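Local coordinates for tailspike protein (PDB 3RIQ) that recognises Salmonella lipopolysaccharide as the receptor-binding tailspike of phage 9NA and probably cleaves its O-antigen chains as an endorhamnosidase, at residues Asp37-Phe42 / Lys62-Gly67; Pro83-Lys88 / Ala144-Arg149; Gly346-Gly351 / Gln373-Gly378. One frame throughout, in Å; residues are numbered along the deposited sequence. Where two conformers were deposited one is given.

Interaction 1 of 3, residues Asp37-Phe42 / Lys62-Gly67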
loop_
_atom_site.group_PDB
_atom_site.type_symbol
_atom_site.label_atom_id
_atom_site.label_comp_id
_atom_site.label_asym_id
_atom_site.label_seq_id
_atom_site.Cartn_x
_atom_site.Cartn_y
_atom_site.Cartn_z
ATOM N N ASP A 37 13.991 -40.397 -1.200
ATOM C CA ASP A 37 15.058 -40.407 -0.186
ATOM C C ASP A 37 16.476 -40.436 -0.761
ATOM O O ASP A 37 17.422 -40.371 0.002
ATOM C CB ASP A 37 14.845 -41.566 0.817
ATOM C CG ASP A 37 14.843 -42.942 0.156
ATOM O OD1 ASP A 37 14.521 -43.064 -1.056
ATOM O OD2 ASP A 37 15.139 -43.925 0.890
ATOM N N ILE A 38 16.615 -40.548 -2.081
ATOM C CA ILE A 38 17.927 -40.531 -2.732
ATOM C C ILE A 38 17.782 -39.778 -4.044
ATOM O O ILE A 38 16.691 -39.710 -4.627
ATOM C CB ILE A 38 18.528 -41.949 -2.951
ATOM C CG1 ILE A 38 17.591 -42.843 -3.774
ATOM C CG2 ILE A 38 18.940 -42.600 -1.604
ATOM C CD1 ILE A 38 18.275 -44.089 -4.293
ATOM N N ASP A 39 18.873 -39.149 -4.482
ATOM C CA ASP A 39 18.832 -38.386 -5.737
ATOM C C ASP A 39 18.451 -39.341 -6.888
ATOM O O ASP A 39 18.841 -40.521 -6.894
ATOM C CB ASP A 39 20.192 -37.778 -6.052
ATOM C CG ASP A 39 20.524 -36.570 -5.215
ATOM O OD1 ASP A 39 19.653 -35.992 -4.521
ATOM O OD2 ASP A 39 21.706 -36.201 -5.243
ATOM N N TYR A 40 17.690 -38.830 -7.844
ATOM C CA TYR A 40 17.191 -39.626 -8.940
ATOM C C TYR A 40 17.636 -39.029 -10.262
ATOM O O TYR A 40 17.327 -37.872 -10.568
ATOM C CB TYR A 40 15.662 -39.673 -8.886
ATOM C CG TYR A 40 15.086 -40.589 -9.917
ATOM C CD1 TYR A 40 15.242 -41.971 -9.804
ATOM C CD2 TYR A 40 14.442 -40.085 -11.039
ATOM C CE1 TYR A 40 14.745 -42.828 -10.767
ATOM C CE2 TYR A 40 13.921 -40.932 -12.009
ATOM C CZ TYR A 40 14.071 -42.306 -11.854
ATOM O OH TYR A 40 13.556 -43.201 -12.759
ATOM N N ASN A 41 18.364 -39.827 -11.039
ATOM C CA ASN A 41 18.851 -39.416 -12.350
ATOM C C ASN A 41 17.869 -39.847 -13.419
ATOM O O ASN A 41 17.795 -41.051 -13.776
ATOM C CB ASN A 41 20.236 -40.033 -12.572
ATOM C CG ASN A 41 21.277 -39.422 -11.681
ATOM O OD1 ASN A 41 21.740 -40.032 -10.719
ATOM N ND2 ASN A 41 21.648 -38.208 -11.990
ATOM N N PHE A 42 17.089 -38.877 -13.913
ATOM C CA PHE A 42 16.078 -39.170 -14.948
ATOM C C PHE A 42 16.624 -38.970 -16.331
ATOM O O PHE A 42 17.634 -38.262 -16.521
ATOM C CB PHE A 42 14.777 -38.351 -14.725
ATOM C CG PHE A 42 14.900 -36.871 -15.008
ATOM C CD1 PHE A 42 14.665 -36.379 -16.305
ATOM C CD2 PHE A 42 15.193 -35.977 -13.987
ATOM C CE1 PHE A 42 14.757 -35.005 -16.609
ATOM C CE2 PHE A 42 15.266 -34.591 -14.267
ATOM C CZ PHE A 42 15.051 -34.105 -15.577
ATOM N N LYS A 62 17.029 -34.830 -4.874
ATOM C CA LYS A 62 16.791 -34.086 -6.106
ATOM C C LYS A 62 16.434 -34.974 -7.273
ATOM O O LYS A 62 16.857 -36.135 -7.322
ATOM C CB LYS A 62 18.068 -33.320 -6.492
ATOM C CG LYS A 62 18.546 -32.381 -5.397
ATOM C CD LYS A 62 19.745 -31.600 -5.871
ATOM C CE LYS A 62 20.197 -30.625 -4.799
ATOM N NZ LYS A 62 20.733 -31.337 -3.596
ATOM N N PHE A 63 15.680 -34.412 -8.222
ATOM C CA PHE A 63 15.539 -34.997 -9.562
ATOM C C PHE A 63 16.572 -34.355 -10.498
ATOM O O PHE A 63 16.509 -33.134 -10.748
ATOM C CB PHE A 63 14.138 -34.760 -10.104
ATOM C CG PHE A 63 13.045 -35.318 -9.226
ATOM C CD1 PHE A 63 12.978 -36.709 -8.945
ATOM C CD2 PHE A 63 12.105 -34.471 -8.650
ATOM C CE1 PHE A 63 11.939 -37.243 -8.130
ATOM C CE2 PHE A 63 11.080 -34.987 -7.809
ATOM C CZ PHE A 63 10.995 -36.378 -7.560
ATOM N N ILE A 64 17.493 -35.167 -11.024
ATOM C CA ILE A 64 18.635 -34.672 -11.778
ATOM C C ILE A 64 18.581 -35.146 -13.216
ATOM O O ILE A 64 18.458 -36.345 -13.457
ATOM C CB ILE A 64 19.963 -35.164 -11.141
ATOM C CG1 ILE A 64 20.070 -34.728 -9.680
ATOM C CG2 ILE A 64 21.202 -34.701 -11.977
ATOM C CD1 ILE A 64 21.177 -35.467 -8.887
ATOM N N GLY A 65 18.643 -34.237 -14.189
ATOM C CA GLY A 65 18.609 -34.659 -15.590
ATOM C C GLY A 65 18.771 -33.476 -16.504
ATOM O O GLY A 65 18.649 -32.342 -16.067
ATOM N N ASP A 66 19.024 -33.766 -17.783
ATOM C CA ASP A 66 18.917 -32.773 -18.847
ATOM C C ASP A 66 17.672 -33.099 -19.654
ATOM O O ASP A 66 17.557 -34.209 -20.193
ATOM C CB ASP A 66 20.118 -32.877 -19.787
ATOM C CG ASP A 66 21.416 -32.520 -19.127
ATOM O OD1 ASP A 66 21.443 -31.661 -18.222
ATOM O OD2 ASP A 66 22.425 -33.113 -19.540
ATOM N N GLY A 67 16.740 -32.169 -19.753
ATOM C CA GLY A 67 15.497 -32.407 -20.470
ATOM C C GLY A 67 14.295 -32.511 -19.522
ATOM O O GLY A 67 14.276 -31.914 -18.441
HETATM O O HOH W 1 20.425 -34.508 -2.330
HETATM O O HOH W 2 22.441 -33.563 -4.878
HETATM O O HOH W 3 19.221 -36.681 -18.243
HETATM O O HOH W 4 20.322 -37.861 -15.253
#
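D39 and K62 meet first, where the carboxylate of D39 reaches across to the neighbouring backbone. Its OD1 accepts the N-H of K62 at 2.9 Å, on the anti side and 32° out of the carboxylate plane. Two waters tie the same group to the lysine tip: one donates a hydrogen bond to OD2 and accepts one from NZ, while the other does so through OD1 with only a weak bond to NZ. NZ stays 4.9 Å from OD1 of D39, consistent with a water-mediated rather than direct pairing of the charges.

From there the backbones run as a parallel ladder, Y40 N to K62 O, I64 N to Y40 O (2.7 Å) and F42 N to I64 O. Such in-register pairing of successive coils builds the right-handed beta-helix of this tailspike, and strand 79-87 of the following coil continues it beside F63. On the face of N41 and I64, the amide ND2 of N41 lies 3.5 Å from CG2 of I64, the two side chains pointing the same way.

On the face of Y40 and F63, CD1 of F63 touches CB of Y40 at 4.0 Å; the Y40 ring leads away, its OH held by E46 and the backbone of L23. F42 does the opposite. A chi1 of 71° sets its CG between the backbone N and the carbonyl carbon, and the ring lies against the F63-G65 backbone, CE2 nearest N of G65. CA of G65 sits over one face, offset toward the rim, 3.7 Å from the ring centre. At the rim, CE1 of F42 approaches O of G67 at 3.6 Å. M85 packs against both F42 and F63; one water bridges O of F42 and N of D66, a second O of F42 and O of I64.

Interaction 2 of 3, residues Pro83-Lys88 / Ala144-Arg149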
loop_
_atom_site.group_PDB
_atom_site.type_symbol
_atom_site.label_atom_id
_atom_site.label_comp_id
_atom_site.label_asym_id
_atom_site.label_seq_id
_atom_site.Cartn_x
_atom_site.Cartn_y
_atom_site.Cartn_z
ATOM N N PRO A 83 10.092 -30.448 -3.850
ATOM C CA PRO A 83 10.878 -31.031 -4.929
ATOM C C PRO A 83 11.994 -30.097 -5.363
ATOM O O PRO A 83 11.951 -28.902 -5.094
ATOM C CB PRO A 83 9.856 -31.138 -6.060
ATOM C CG PRO A 83 8.904 -29.995 -5.790
ATOM C CD PRO A 83 8.782 -29.951 -4.321
ATOM N N HIS A 84 12.993 -30.679 -6.018
ATOM C CA HIS A 84 14.143 -29.923 -6.524
ATOM C C HIS A 84 14.566 -30.449 -7.893
ATOM O O HIS A 84 15.006 -31.581 -7.996
ATOM C CB HIS A 84 15.318 -30.030 -5.540
ATOM C CG HIS A 84 16.468 -29.115 -5.852
ATOM N ND1 HIS A 84 17.079 -28.353 -4.880
ATOM C CD2 HIS A 84 17.143 -28.861 -7.006
ATOM C CE1 HIS A 84 18.069 -27.658 -5.429
ATOM N NE2 HIS A 84 18.141 -27.965 -6.711
ATOM N N MET A 85 14.412 -29.635 -8.923
ATOM C CA MET A 85 14.831 -29.973 -10.277
ATOM C C MET A 85 16.235 -29.439 -10.532
ATOM O O MET A 85 16.443 -28.240 -10.527
ATOM C CB MET A 85 13.860 -29.393 -11.308
ATOM C CG MET A 85 12.434 -29.847 -11.161
ATOM S SD MET A 85 12.170 -31.624 -11.026
ATOM C CE MET A 85 12.872 -32.186 -12.627
ATOM N N HIS A 86 17.192 -30.336 -10.756
ATOM C CA HIS A 86 18.594 -29.966 -10.937
ATOM C C HIS A 86 19.135 -30.432 -12.304
ATOM O O HIS A 86 19.033 -31.593 -12.651
ATOM C CB HIS A 86 19.404 -30.612 -9.805
ATOM C CG HIS A 86 20.774 -30.017 -9.581
ATOM N ND1 HIS A 86 21.759 -30.015 -10.553
ATOM C CD2 HIS A 86 21.342 -29.478 -8.468
ATOM C CE1 HIS A 86 22.854 -29.451 -10.065
ATOM N NE2 HIS A 86 22.634 -29.133 -8.797
ATOM N N THR A 87 19.719 -29.531 -13.066
ATOM C CA THR A 87 20.361 -29.907 -14.317
ATOM C C THR A 87 21.426 -31.018 -14.138
ATOM O O THR A 87 22.082 -31.116 -13.070
ATOM C CB THR A 87 20.989 -28.638 -14.986
ATOM O OG1 THR A 87 21.413 -28.986 -16.311
ATOM C CG2 THR A 87 22.193 -28.071 -14.171
ATOM N N LYS A 88 21.621 -31.839 -15.162
ATOM C CA LYS A 88 22.729 -32.789 -15.137
ATOM C C LYS A 88 24.013 -32.108 -15.663
ATOM O O LYS A 88 25.042 -32.076 -14.984
ATOM C CB LYS A 88 22.367 -34.060 -15.921
ATOM C CG LYS A 88 23.569 -35.036 -16.006
ATOM C CD LYS A 88 23.192 -36.411 -16.594
ATOM C CE LYS A 88 22.642 -36.308 -18.039
ATOM N NZ LYS A 88 22.277 -37.666 -18.680
ATOM N N ALA A 144 21.011 -29.019 -21.618
ATOM C CA ALA A 144 21.088 -28.837 -20.175
ATOM C C ALA A 144 19.699 -28.435 -19.700
ATOM O O ALA A 144 18.826 -28.164 -20.514
ATOM C CB ALA A 144 22.096 -27.704 -19.819
ATOM N N GLY A 145 19.531 -28.357 -18.381
ATOM C CA GLY A 145 18.281 -27.848 -17.775
ATOM C C GLY A 145 17.321 -28.966 -17.458
ATOM O O GLY A 145 17.115 -29.843 -18.292
ATOM N N ALA A 146 16.735 -28.930 -16.258
ATOM C CA ALA A 146 15.836 -29.981 -15.771
ATOM C C ALA A 146 14.436 -29.394 -15.600
ATOM O O ALA A 146 14.220 -28.521 -14.733
ATOM C CB ALA A 146 16.352 -30.503 -14.419
ATOM N N THR A 147 13.485 -29.906 -16.381
ATOM C CA THR A 147 12.086 -29.462 -16.293
ATOM C C THR A 147 11.180 -30.601 -15.868
ATOM O O THR A 147 11.190 -31.693 -16.486
ATOM C CB THR A 147 11.630 -28.917 -17.679
ATOM O OG1 THR A 147 12.533 -27.875 -18.067
ATOM C CG2 THR A 147 10.223 -28.349 -17.631
ATOM N N LEU A 148 10.371 -30.340 -14.843
ATOM C CA LEU A 148 9.276 -31.248 -14.469
ATOM C C LEU A 148 8.058 -30.795 -15.257
ATOM O O LEU A 148 7.654 -29.637 -15.148
ATOM C CB LEU A 148 8.981 -31.119 -12.952
ATOM C CG LEU A 148 8.020 -32.230 -12.434
ATOM C CD1 LEU A 148 8.685 -33.627 -12.512
ATOM C CD2 LEU A 148 7.537 -31.885 -11.024
ATOM N N ARG A 149 7.446 -31.709 -16.013
ATOM C CA ARG A 149 6.212 -31.414 -16.732
ATOM C C ARG A 149 5.102 -32.247 -16.116
ATOM O O ARG A 149 5.110 -33.494 -16.225
ATOM C CB ARG A 149 6.361 -31.725 -18.218
ATOM C CG ARG A 149 5.165 -31.247 -19.055
ATOM C CD ARG A 149 5.323 -31.560 -20.522
ATOM N NE ARG A 149 4.527 -30.608 -21.307
ATOM C CZ ARG A 149 4.624 -30.469 -22.625
ATOM N NH1 ARG A 149 5.412 -31.301 -23.321
ATOM N NH2 ARG A 149 3.922 -29.519 -23.251
#
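M85 leans from strand 84-87 onto strand 146-149, and its chain can be followed atom by atom. CB lies 3.6 Å from the carbonyl O of A146 and 4.1 Å from the A146 methyl. CG, anti to the carbonyl carbon of M85 (chi1 -58°), comes near CB of L148. SD settles closer to that same CB, at 3.8 Å, with the two side chains crossing at about a right angle. Bends at chi2 and chi3 fold the chain back, and CE finishes against the backbone, 3.8 Å from N of L148 and near C of T147. Y168 also touches M85, while L148 has L69, W71 and F158 for further neighbours.

The A146 methyl fills the next position, against the carbonyl of H86, with its CB 3.4 Å from H86 O. No backbone ladder joins the two strands: their axes approach to 6.0 Å at 141°, as successive walls of one coil that meet at a corner, M85, A146 and L148 pointing into the angle between them.

One polar bond closes the end of the contact. N of G145 donates to OG1 of T87 at 2.9 Å (165°); OG1 is placed for this by standing anti to the T87 backbone N. The hydroxyl is also hydrogen-bonded to O of T89 and weakly to OD1 of D66. Beside it, ND1 of H86 donates in its ring plane to O of T87. The contact is thus chiefly apolar, with the curled M85 thioether against CB of L148, while the hydroxyl of the buried T87 accepts the N-H of G145 just before strand 146-149 begins.

Interaction 3 of 3, residues Gly346-Gly351 / Gln373-Gly378; sequences GMFDRG and QIVCEG
This is a parallel strand pairing between successive coils of the beta-helix, strand 347-349 beside 374-376, with axes 4.7 Å apart and only 3° from parallel. V375 N donates to M347 O, D349 N to V375 O and E377 N to D349 O; before them, O of Q373 takes N of G346 and, weakly, N of M347.

F348 and V375 share one face. F348 CG stands anti to the backbone N (chi1 -162°), with the ring alongside V375. CG1 of V375 lies over the phenyl ring, 3.8 Å from its centre and 16° off the normal, a CH-pi contact, while OE2 of E377 reaches the ring edge, 3.4 Å from CZ of F348. W326, on the preceding coil, meets F348 edge-to-face, a ring pair linking neighbouring coils.

On the other face, CE of M347 touches CG2 of I374 at 3.9 Å and lies near SG of C376, which in turn meets CB of D349. D349 also shapes the turn: its OD1 accepts N of G351 at 2.8 Å, an Asx turn, while OD2 is held by W327, N354 and S380. A water receives the N-H of G378 and donates to O of G351, bridging the departing chains.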
loop_
_atom_site.group_PDB
_atom_site.type_symbol
_atom_site.label_atom_id
_atom_site.label_comp_id
_atom_site.label_asym_id
_atom_site.label_seq_id
_atom_site.Cartn_x
_atom_site.Cartn_y
_atom_site.Cartn_z
ATOM N N GLY A 346 8.767 4.183 -17.393
ATOM C CA GLY A 346 8.566 3.728 -16.022
ATOM C C GLY A 346 7.272 2.956 -15.785
ATOM O O GLY A 346 7.218 2.041 -14.963
ATOM N N MET A 347 6.238 3.332 -16.523
ATOM C CA MET A 347 4.882 2.755 -16.425
ATOM C C MET A 347 4.251 2.995 -17.787
ATOM O O MET A 347 4.343 4.111 -18.332
ATOM C CB MET A 347 4.055 3.430 -15.316
ATOM C CG MET A 347 2.718 2.735 -15.041
ATOM S SD MET A 347 1.260 3.815 -15.110
ATOM C CE MET A 347 0.816 3.783 -16.853
ATOM N N PHE A 348 3.598 1.976 -18.343
ATOM C CA PHE A 348 3.072 2.107 -19.709
ATOM C C PHE A 348 1.722 1.360 -19.798
ATOM O O PHE A 348 1.622 0.166 -19.495
ATOM C CB PHE A 348 4.107 1.543 -20.711
ATOM C CG PHE A 348 3.928 1.979 -22.148
ATOM C CD1 PHE A 348 4.988 2.621 -22.819
ATOM C CD2 PHE A 348 2.766 1.683 -22.879
ATOM C CE1 PHE A 348 4.870 3.001 -24.198
ATOM C CE2 PHE A 348 2.656 2.048 -24.237
ATOM C CZ PHE A 348 3.703 2.711 -24.893
ATOM N N ASP A 349 0.692 2.086 -20.218
ATOM C CA ASP A 349 -0.623 1.517 -20.528
ATOM C C ASP A 349 -0.809 1.519 -22.034
ATOM O O ASP A 349 -1.007 2.593 -22.652
ATOM C CB ASP A 349 -1.738 2.280 -19.778
ATOM C CG ASP A 349 -3.132 1.703 -20.020
ATOM O OD1 ASP A 349 -3.388 1.046 -21.052
ATOM O OD2 ASP A 349 -3.999 1.959 -19.159
ATOM N N ARG A 350 -0.714 0.320 -22.621
ATOM C CA ARG A 350 -0.792 0.147 -24.071
ATOM C C ARG A 350 -2.247 -0.086 -24.510
ATOM O O ARG A 350 -2.545 -0.192 -25.717
ATOM C CB ARG A 350 0.112 -1.030 -24.507
ATOM C CG ARG A 350 -0.024 -1.383 -25.983
ATOM C CD ARG A 350 1.059 -0.875 -26.849
ATOM N NE ARG A 350 1.857 -2.062 -27.037
ATOM C CZ ARG A 350 2.710 -2.348 -28.022
ATOM N NH1 ARG A 350 3.022 -1.500 -29.015
ATOM N NH2 ARG A 350 3.288 -3.535 -27.965
ATOM N N GLY A 351 -3.141 -0.187 -23.537
ATOM C CA GLY A 351 -4.565 -0.430 -23.805
ATOM C C GLY A 351 -5.387 0.842 -23.711
ATOM O O GLY A 351 -4.962 1.919 -24.154
ATOM N N GLN A 373 8.333 9.211 -18.918
ATOM C CA GLN A 373 8.294 8.505 -17.632
ATOM C C GLN A 373 7.061 7.631 -17.521
ATOM O O GLN A 373 7.177 6.486 -17.151
ATOM C CB GLN A 373 8.363 9.476 -16.436
ATOM C CG GLN A 373 9.603 10.382 -16.496
ATOM C CD GLN A 373 10.878 9.684 -16.120
ATOM O OE1 GLN A 373 10.978 9.095 -15.049
ATOM N NE2 GLN A 373 11.874 9.773 -16.982
ATOM N N ILE A 374 5.899 8.183 -17.839
ATOM C CA ILE A 374 4.620 7.477 -17.795
ATOM C C ILE A 374 3.937 7.733 -19.131
ATOM O O ILE A 374 3.883 8.881 -19.606
ATOM C CB ILE A 374 3.747 7.988 -16.628
ATOM C CG1 ILE A 374 4.365 7.576 -15.292
ATOM C CG2 ILE A 374 2.287 7.420 -16.697
ATOM C CD1 ILE A 374 3.584 8.042 -14.051
ATOM N N VAL A 375 3.474 6.657 -19.753
ATOM C CA VAL A 375 2.743 6.726 -21.025
ATOM C C VAL A 375 1.422 5.994 -20.917
ATOM O O VAL A 375 1.377 4.859 -20.390
ATOM C CB VAL A 375 3.542 6.053 -22.188
ATOM C CG1 VAL A 375 2.688 5.988 -23.461
ATOM C CG2 VAL A 375 4.862 6.806 -22.448
ATOM N N CYS A 376 0.354 6.591 -21.457
ATOM C CA CYS A 376 -0.890 5.854 -21.717
ATOM C C CYS A 376 -1.277 6.155 -23.146
ATOM O O CYS A 376 -1.303 7.354 -23.578
ATOM C CB CYS A 376 -2.044 6.300 -20.823
ATOM S SG CYS A 376 -1.771 6.123 -19.044
ATOM N N GLU A 377 -1.621 5.096 -23.875
ATOM C CA GLU A 377 -1.936 5.196 -25.290
ATOM C C GLU A 377 -3.432 5.402 -25.549
ATOM O O GLU A 377 -3.823 5.828 -26.646
ATOM C CB GLU A 377 -1.420 3.953 -26.061
ATOM C CG GLU A 377 0.072 3.776 -26.041
ATOM C CD GLU A 377 0.769 4.390 -27.216
ATOM O OE1 GLU A 377 0.148 5.211 -27.936
ATOM O OE2 GLU A 377 1.943 4.024 -27.454
ATOM N N GLY A 378 -4.281 5.100 -24.567
ATOM C CA GLY A 378 -5.733 5.108 -24.805
ATOM C C GLY A 378 -6.405 6.018 -23.809
ATOM O O GLY A 378 -5.766 6.915 -23.254
HETATM O O HOH W 5 -4.294 3.924 -21.995
#

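Interactions 1 and 2 form one continuous patch, their centres 7 Å apart. Strand 63-65 of interaction 1 pairs with strand 79-87 of interaction 2, where H86 N lies 2.9 Å from F63 O, a probable hydrogen bond. A second probable bond joins G67 N to G145 O at 2.8 Å, so 62-67 touches both segments of interaction 2. Interaction 3 stands apart along the same beta-helix, its nearest atoms about 32 Å from interaction 1 and about 26 Å from interaction 2. Interactions 1 and 3 repeat the coil-to-coil pairing at distant levels, whereas interaction 2 packs side chains between strands that do not pair.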